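Long-range contact in fimbrin (Schizosaccharomyces pombe, PDB 1RT8), which binds and crosslinks actin filaments, supporting cell polarity, cytokinesis, mating and spore formation: residues Leu200-Pro212 / Ala222-Cys234. Residues are numbered along the deposited sequence; the frame is centred on the assembly and turned at random.
Sequences LNQLAPELCSRAP and AEQVLQNAEKLDC
Apolar packing joins L200 and L232: CD2 of L200 lies 4.0 Å from CD1 of L232, while the other L232 methyl, CD2, rests 3.9 Å from A204 CB and also touches L207 CD2. The second L200 methyl, CD1, reaches N228 CB and V225 O. L200 also packs on L258 of helix 248-261 within the second calponin-homology domain, whereas L207 closes the cluster on its solvent-facing side.

One direct hydrogen bond crosses the contact, from K231 NZ to L207 O at 2.9 Å, with a C=O...N angle of 162°. Extended beyond CG (chi2 -173°), the K231 chain runs past the L207 side chain in the opposite direction, its CD 3.8 Å from L207 CB, and delivers NZ to the carbonyl.

N228 fills the middle, its CB 3.8 Å from C208 SG and its ND2 3.7 Å from P212 CG. Losing the amide to an alanine here is likely to open a gap against P212 CG and C208 CB. Beyond it, Q224 OE1 meets P212 CA at 3.6 Å but is hydrogen-bonded to T215.

A leucine-centred cluster, a wedged asparagine and one lysine-carbonyl bond at the exposed margin thus pack helix 194-203 and its following loop against the C-terminal part of helix 218-230 and the turn beyond.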
ATOM      1  N   LEU A 200      28.241  -2.114  -9.949  1.00 35.95           N
ATOM      2  CA  LEU A 200      28.132  -2.703 -11.278  1.00 37.02           C
ATOM      3  C   LEU A 200      29.310  -3.634 -11.603  1.00 38.63           C
ATOM      4  O   LEU A 200      29.138  -4.674 -12.242  1.00 37.58           O
ATOM      5  CB  LEU A 200      28.032  -1.599 -12.329  1.00 34.90           C
ATOM      6  CG  LEU A 200      26.767  -0.743 -12.266  1.00 35.70           C
ATOM      7  CD1 LEU A 200      26.718   0.180 -13.479  1.00 35.61           C
ATOM      8  CD2 LEU A 200      25.537  -1.641 -12.243  1.00 36.79           C
ATOM      9  N   ASN A 201      30.504  -3.254 -11.163  1.00 39.68           N
ATOM     10  CA  ASN A 201      31.688  -4.070 -11.406  1.00 41.27           C
ATOM     11  C   ASN A 201      31.637  -5.334 -10.555  1.00 41.84           C
ATOM     12  O   ASN A 201      32.164  -6.378 -10.933  1.00 42.26           O
ATOM     13  CB  ASN A 201      32.956  -3.269 -11.087  1.00 40.60           C
ATOM     14  CG  ASN A 201      34.201  -4.134 -11.069  1.00 41.11           C
ATOM     15  OD1 ASN A 201      34.657  -4.567 -10.007  1.00 39.79           O
ATOM     16  ND2 ASN A 201      34.749  -4.406 -12.249  1.00 38.54           N
ATOM     17  N   GLN A 202      30.992  -5.236  -9.401  1.00 42.36           N
ATOM     18  CA  GLN A 202      30.873  -6.374  -8.509  1.00 42.92           C
ATOM     19  C   GLN A 202      29.815  -7.328  -9.059  1.00 43.24           C
ATOM     20  O   GLN A 202      29.986  -8.541  -9.009  1.00 43.92           O
ATOM     21  CB  GLN A 202      30.493  -5.889  -7.106  1.00 42.87           C
ATOM     22  CG  GLN A 202      30.503  -6.952  -6.020  1.00 43.74           C
ATOM     23  CD  GLN A 202      31.821  -7.700  -5.926  1.00 44.68           C
ATOM     24  OE1 GLN A 202      32.899  -7.099  -5.936  1.00 44.65           O
ATOM     25  NE2 GLN A 202      31.739  -9.019  -5.817  1.00 44.30           N
ATOM     26  N   LEU A 203      28.736  -6.774  -9.607  1.00 44.17           N
ATOM     27  CA  LEU A 203      27.650  -7.582 -10.161  1.00 44.36           C
ATOM     28  C   LEU A 203      27.983  -8.283 -11.478  1.00 45.00           C
ATOM     29  O   LEU A 203      27.536  -9.404 -11.716  1.00 45.69           O
ATOM     30  CB  LEU A 203      26.398  -6.726 -10.374  1.00 43.51           C
ATOM     31  CG  LEU A 203      25.638  -6.191  -9.159  1.00 42.70           C
ATOM     32  CD1 LEU A 203      24.410  -5.455  -9.657  1.00 41.50           C
ATOM     33  CD2 LEU A 203      25.241  -7.333  -8.218  1.00 41.29           C
ATOM     34  N   ALA A 204      28.755  -7.619 -12.333  1.00 45.89           N
ATOM     35  CA  ALA A 204      29.126  -8.188 -13.630  1.00 47.00           C
ATOM     36  C   ALA A 204      30.533  -7.753 -14.045  1.00 47.65           C
ATOM     37  O   ALA A 204      30.699  -6.924 -14.941  1.00 46.41           O
ATOM     38  CB  ALA A 204      28.114  -7.756 -14.684  1.00 45.94           C
ATOM     39  N   PRO A 205      31.567  -8.328 -13.412  1.00 49.85           N
ATOM     40  CA  PRO A 205      32.968  -7.997 -13.708  1.00 51.41           C
ATOM     41  C   PRO A 205      33.319  -8.028 -15.191  1.00 52.11           C
ATOM     42  O   PRO A 205      34.252  -7.353 -15.628  1.00 52.22           O
ATOM     43  CB  PRO A 205      33.748  -9.056 -12.930  1.00 51.96           C
ATOM     44  CG  PRO A 205      32.829  -9.397 -11.790  1.00 51.54           C
ATOM     45  CD  PRO A 205      31.485  -9.454 -12.464  1.00 50.00           C
ATOM     46  N   GLU A 206      32.560  -8.802 -15.960  1.00 53.56           N
ATOM     47  CA  GLU A 206      32.804  -8.971 -17.391  1.00 54.61           C
ATOM     48  C   GLU A 206      32.379  -7.840 -18.333  1.00 54.05           C
ATOM     49  O   GLU A 206      32.913  -7.731 -19.435  1.00 54.40           O
ATOM     50  CB  GLU A 206      32.157 -10.278 -17.864  1.00 56.88           C
ATOM     51  CG  GLU A 206      32.713 -11.540 -17.201  1.00 59.42           C
ATOM     52  CD  GLU A 206      34.131 -11.874 -17.644  1.00 61.19           C
ATOM     53  OE1 GLU A 206      34.348 -12.067 -18.862  1.00 61.63           O
ATOM     54  OE2 GLU A 206      35.030 -11.949 -16.776  1.00 61.57           O
ATOM     55  N   LEU A 207      31.430  -7.007 -17.920  1.00 53.83           N
ATOM     56  CA  LEU A 207      30.976  -5.915 -18.784  1.00 52.19           C
ATOM     57  C   LEU A 207      31.217  -4.543 -18.176  1.00 50.91           C
ATOM     58  O   LEU A 207      31.294  -3.548 -18.891  1.00 50.10           O
ATOM     59  CB  LEU A 207      29.479  -6.048 -19.086  1.00 53.02           C
ATOM     60  CG  LEU A 207      28.938  -7.331 -19.718  1.00 53.92           C
ATOM     61  CD1 LEU A 207      29.036  -8.479 -18.729  1.00 54.46           C
ATOM     62  CD2 LEU A 207      27.488  -7.113 -20.124  1.00 54.36           C
ATOM     63  N   CYS A 208      31.328  -4.489 -16.854  1.00 50.29           N
ATOM     64  CA  CYS A 208      31.536  -3.221 -16.162  1.00 48.92           C
ATOM     65  C   CYS A 208      32.835  -3.209 -15.368  1.00 47.78           C
ATOM     66  O   CYS A 208      33.057  -4.055 -14.502  1.00 47.28           O
ATOM     67  CB  CYS A 208      30.353  -2.948 -15.232  1.00 49.52           C
ATOM     68  SG  CYS A 208      28.741  -3.089 -16.054  1.00 49.22           S
ATOM     69  N   SER A 209      33.685  -2.235 -15.673  1.00 46.98           N
ATOM     70  CA  SER A 209      34.978  -2.090 -15.014  1.00 46.16           C
ATOM     71  C   SER A 209      34.957  -0.925 -14.028  1.00 44.82           C
ATOM     72  O   SER A 209      33.956  -0.216 -13.913  1.00 44.31           O
ATOM     73  CB  SER A 209      36.065  -1.849 -16.063  1.00 46.71           C
ATOM     74  OG  SER A 209      37.330  -1.652 -15.456  1.00 51.05           O
ATOM     75  N   ARG A 210      36.068  -0.732 -13.321  1.00 43.17           N
ATOM     76  CA  ARG A 210      36.175   0.355 -12.355  1.00 41.47           C
ATOM     77  C   ARG A 210      36.820   1.585 -12.991  1.00 41.35           C
ATOM     78  O   ARG A 210      37.181   2.537 -12.298  1.00 41.39           O
ATOM     79  CB  ARG A 210      36.986  -0.085 -11.124  1.00 40.43           C
ATOM     80  CG  ARG A 210      36.274  -1.085 -10.199  1.00 39.57           C
ATOM     81  CD  ARG A 210      37.039  -1.269  -8.872  1.00 38.79           C
ATOM     82  NE  ARG A 210      36.351  -2.168  -7.942  1.00 37.38           N
ATOM     83  CZ  ARG A 210      36.715  -2.372  -6.675  1.00 38.18           C
ATOM     84  NH1 ARG A 210      37.764  -1.749  -6.166  1.00 36.84           N
ATOM     85  NH2 ARG A 210      36.022  -3.201  -5.904  1.00 36.94           N
ATOM     86  N   ALA A 211      36.944   1.574 -14.315  1.00 40.72           N
ATOM     87  CA  ALA A 211      37.549   2.692 -15.035  1.00 40.34           C
ATOM     88  C   ALA A 211      36.887   4.048 -14.745  1.00 40.21           C
ATOM     89  O   ALA A 211      37.571   5.065 -14.653  1.00 39.89           O
ATOM     90  CB  ALA A 211      37.533   2.414 -16.539  1.00 41.44           C
ATOM     91  N   PRO A 212      35.548   4.085 -14.608  1.00 39.05           N
ATOM     92  CA  PRO A 212      34.896   5.370 -14.330  1.00 37.43           C
ATOM     93  C   PRO A 212      35.453   6.048 -13.074  1.00 35.06           C
ATOM     94  O   PRO A 212      35.427   7.273 -12.947  1.00 34.38           O
ATOM     95  CB  PRO A 212      33.426   4.983 -14.179  1.00 37.23           C
ATOM     96  CG  PRO A 212      33.301   3.826 -15.122  1.00 38.81           C
ATOM     97  CD  PRO A 212      34.544   3.028 -14.818  1.00 38.22           C
ATOM     98  N   ALA A 222      29.156  10.054 -14.246  1.00 30.45           N
ATOM     99  CA  ALA A 222      27.759   9.651 -14.114  1.00 31.57           C
ATOM    100  C   ALA A 222      27.238   9.082 -15.426  1.00 33.44           C
ATOM    101  O   ALA A 222      26.474   8.121 -15.432  1.00 33.92           O
ATOM    102  CB  ALA A 222      26.908  10.842 -13.698  1.00 31.45           C
ATOM    103  N   GLU A 223      27.648   9.693 -16.533  1.00 34.24           N
ATOM    104  CA  GLU A 223      27.226   9.239 -17.853  1.00 36.07           C
ATOM    105  C   GLU A 223      27.848   7.887 -18.164  1.00 36.34           C
ATOM    106  O   GLU A 223      27.191   7.003 -18.711  1.00 37.11           O
ATOM    107  CB  GLU A 223      27.633  10.260 -18.915  1.00 38.12           C
ATOM    108  CG  GLU A 223      27.380   9.807 -20.340  1.00 42.04           C
ATOM    109  CD  GLU A 223      25.934   9.425 -20.588  1.00 43.32           C
ATOM    110  OE1 GLU A 223      25.040  10.240 -20.269  1.00 45.18           O
ATOM    111  OE2 GLU A 223      25.694   8.314 -21.112  1.00 44.77           O
ATOM    112  N   GLN A 224      29.117   7.729 -17.806  1.00 35.77           N
ATOM    113  CA  GLN A 224      29.822   6.482 -18.042  1.00 34.46           C
ATOM    114  C   GLN A 224      29.195   5.370 -17.221  1.00 33.96           C
ATOM    115  O   GLN A 224      29.114   4.232 -17.676  1.00 33.94           O
ATOM    116  CB  GLN A 224      31.311   6.627 -17.683  1.00 36.13           C
ATOM    117  CG  GLN A 224      32.128   7.355 -18.743  1.00 37.99           C
ATOM    118  CD  GLN A 224      33.517   7.776 -18.269  1.00 39.51           C
ATOM    119  OE1 GLN A 224      34.117   7.142 -17.401  1.00 40.16           O
ATOM    120  NE2 GLN A 224      34.038   8.845 -18.860  1.00 41.42           N
ATOM    121  N   VAL A 225      28.745   5.702 -16.013  1.00 33.45           N
ATOM    122  CA  VAL A 225      28.117   4.713 -15.140  1.00 32.82           C
ATOM    123  C   VAL A 225      26.822   4.215 -15.758  1.00 34.38           C
ATOM    124  O   VAL A 225      26.518   3.017 -15.707  1.00 34.01           O
ATOM    125  CB  VAL A 225      27.776   5.299 -13.739  1.00 34.11           C
ATOM    126  CG1 VAL A 225      26.720   4.425 -13.039  1.00 31.77           C
ATOM    127  CG2 VAL A 225      29.037   5.375 -12.882  1.00 32.13           C
ATOM    128  N   LEU A 226      26.054   5.140 -16.323  1.00 33.64           N
ATOM    129  CA  LEU A 226      24.783   4.786 -16.929  1.00 36.13           C
ATOM    130  C   LEU A 226      24.987   4.028 -18.233  1.00 38.32           C
ATOM    131  O   LEU A 226      24.111   3.272 -18.651  1.00 38.79           O
ATOM    132  CB  LEU A 226      23.928   6.036 -17.149  1.00 33.11           C
ATOM    133  CG  LEU A 226      23.441   6.679 -15.845  1.00 30.69           C
ATOM    134  CD1 LEU A 226      22.651   7.952 -16.146  1.00 28.00           C
ATOM    135  CD2 LEU A 226      22.590   5.685 -15.077  1.00 27.89           C
ATOM    136  N   GLN A 227      26.140   4.227 -18.873  1.00 40.31           N
ATOM    137  CA  GLN A 227      26.430   3.505 -20.106  1.00 41.88           C
ATOM    138  C   GLN A 227      26.754   2.074 -19.692  1.00 41.43           C
ATOM    139  O   GLN A 227      26.433   1.127 -20.407  1.00 42.56           O
ATOM    140  CB  GLN A 227      27.611   4.129 -20.860  1.00 42.64           C
ATOM    141  CG  GLN A 227      27.387   5.571 -21.290  1.00 44.13           C
ATOM    142  CD  GLN A 227      28.312   5.999 -22.421  1.00 46.07           C
ATOM    143  OE1 GLN A 227      29.475   5.605 -22.470  1.00 48.33           O
ATOM    144  NE2 GLN A 227      27.798   6.818 -23.327  1.00 47.11           N
ATOM    145  N   ASN A 228      27.385   1.921 -18.528  1.00 40.83           N
ATOM    146  CA  ASN A 228      27.703   0.590 -18.009  1.00 40.55           C
ATOM    147  C   ASN A 228      26.412  -0.084 -17.569  1.00 41.46           C
ATOM    148  O   ASN A 228      26.344  -1.311 -17.454  1.00 41.94           O
ATOM    149  CB  ASN A 228      28.649   0.666 -16.803  1.00 40.45           C
ATOM    150  CG  ASN A 228      30.113   0.629 -17.200  1.00 40.06           C
ATOM    151  OD1 ASN A 228      30.499  -0.080 -18.136  1.00 38.78           O
ATOM    152  ND2 ASN A 228      30.940   1.376 -16.476  1.00 37.46           N
ATOM    153  N   ALA A 229      25.392   0.729 -17.312  1.00 40.96           N
ATOM    154  CA  ALA A 229      24.095   0.218 -16.888  1.00 41.81           C
ATOM    155  C   ALA A 229      23.366  -0.403 -18.077  1.00 42.14           C
ATOM    156  O   ALA A 229      22.682  -1.414 -17.931  1.00 41.18           O
ATOM    157  CB  ALA A 229      23.256   1.348 -16.283  1.00 39.02           C
ATOM    158  N   GLU A 230      23.528   0.197 -19.254  1.00 44.51           N
ATOM    159  CA  GLU A 230      22.872  -0.305 -20.459  1.00 47.14           C
ATOM    160  C   GLU A 230      23.361  -1.694 -20.849  1.00 47.77           C
ATOM    161  O   GLU A 230      22.635  -2.459 -21.482  1.00 48.26           O
ATOM    162  CB  GLU A 230      23.077   0.672 -21.625  1.00 48.44           C
ATOM    163  CG  GLU A 230      22.173   1.897 -21.550  1.00 50.00           C
ATOM    164  CD  GLU A 230      22.453   2.929 -22.635  1.00 52.11           C
ATOM    165  OE1 GLU A 230      23.517   3.588 -22.587  1.00 50.98           O
ATOM    166  OE2 GLU A 230      21.598   3.082 -23.538  1.00 53.05           O
ATOM    167  N   LYS A 231      24.591  -2.024 -20.469  1.00 48.39           N
ATOM    168  CA  LYS A 231      25.136  -3.337 -20.791  1.00 47.43           C
ATOM    169  C   LYS A 231      24.319  -4.428 -20.097  1.00 47.31           C
ATOM    170  O   LYS A 231      24.285  -5.573 -20.546  1.00 46.49           O
ATOM    171  CB  LYS A 231      26.606  -3.422 -20.368  1.00 46.56           C
ATOM    172  CG  LYS A 231      27.509  -2.421 -21.078  1.00 45.05           C
ATOM    173  CD  LYS A 231      28.979  -2.659 -20.753  1.00 46.15           C
ATOM    174  CE  LYS A 231      29.870  -1.590 -21.383  1.00 45.85           C
ATOM    175  NZ  LYS A 231      31.333  -1.866 -21.204  1.00 44.55           N
ATOM    176  N   LEU A 232      23.651  -4.062 -19.008  1.00 46.40           N
ATOM    177  CA  LEU A 232      22.832  -5.012 -18.260  1.00 45.74           C
ATOM    178  C   LEU A 232      21.356  -4.700 -18.504  1.00 44.87           C
ATOM    179  O   LEU A 232      20.472  -5.317 -17.909  1.00 43.24           O
ATOM    180  CB  LEU A 232      23.135  -4.903 -16.763  1.00 46.73           C
ATOM    181  CG  LEU A 232      24.607  -4.780 -16.354  1.00 48.04           C
ATOM    182  CD1 LEU A 232      24.703  -4.578 -14.849  1.00 47.51           C
ATOM    183  CD2 LEU A 232      25.377  -6.025 -16.780  1.00 49.02           C
ATOM    184  N   ASP A 233      21.110  -3.742 -19.395  1.00 44.26           N
ATOM    185  CA  ASP A 233      19.763  -3.297 -19.725  1.00 43.86           C
ATOM    186  C   ASP A 233      19.114  -2.679 -18.482  1.00 44.41           C
ATOM    187  O   ASP A 233      17.905  -2.817 -18.260  1.00 43.55           O
ATOM    188  CB  ASP A 233      18.921  -4.467 -20.240  1.00 44.74           C
ATOM    189  CG  ASP A 233      17.550  -4.029 -20.727  1.00 46.80           C
ATOM    190  OD1 ASP A 233      17.477  -3.039 -21.488  1.00 47.62           O
ATOM    191  OD2 ASP A 233      16.547  -4.675 -20.355  1.00 47.20           O
ATOM    192  N   CYS A 234      19.924  -1.997 -17.672  1.00 42.84           N
ATOM    193  CA  CYS A 234      19.424  -1.362 -16.455  1.00 42.40           C
ATOM    194  C   CYS A 234      19.558   0.158 -16.444  1.00 41.66           C
ATOM    195  O   CYS A 234      19.610   0.770 -15.372  1.00 40.20           O
ATOM    196  CB  CYS A 234      20.129  -1.925 -15.224  1.00 43.97           C
ATOM    197  SG  CYS A 234      19.670  -3.608 -14.794  1.00 47.57           S
TER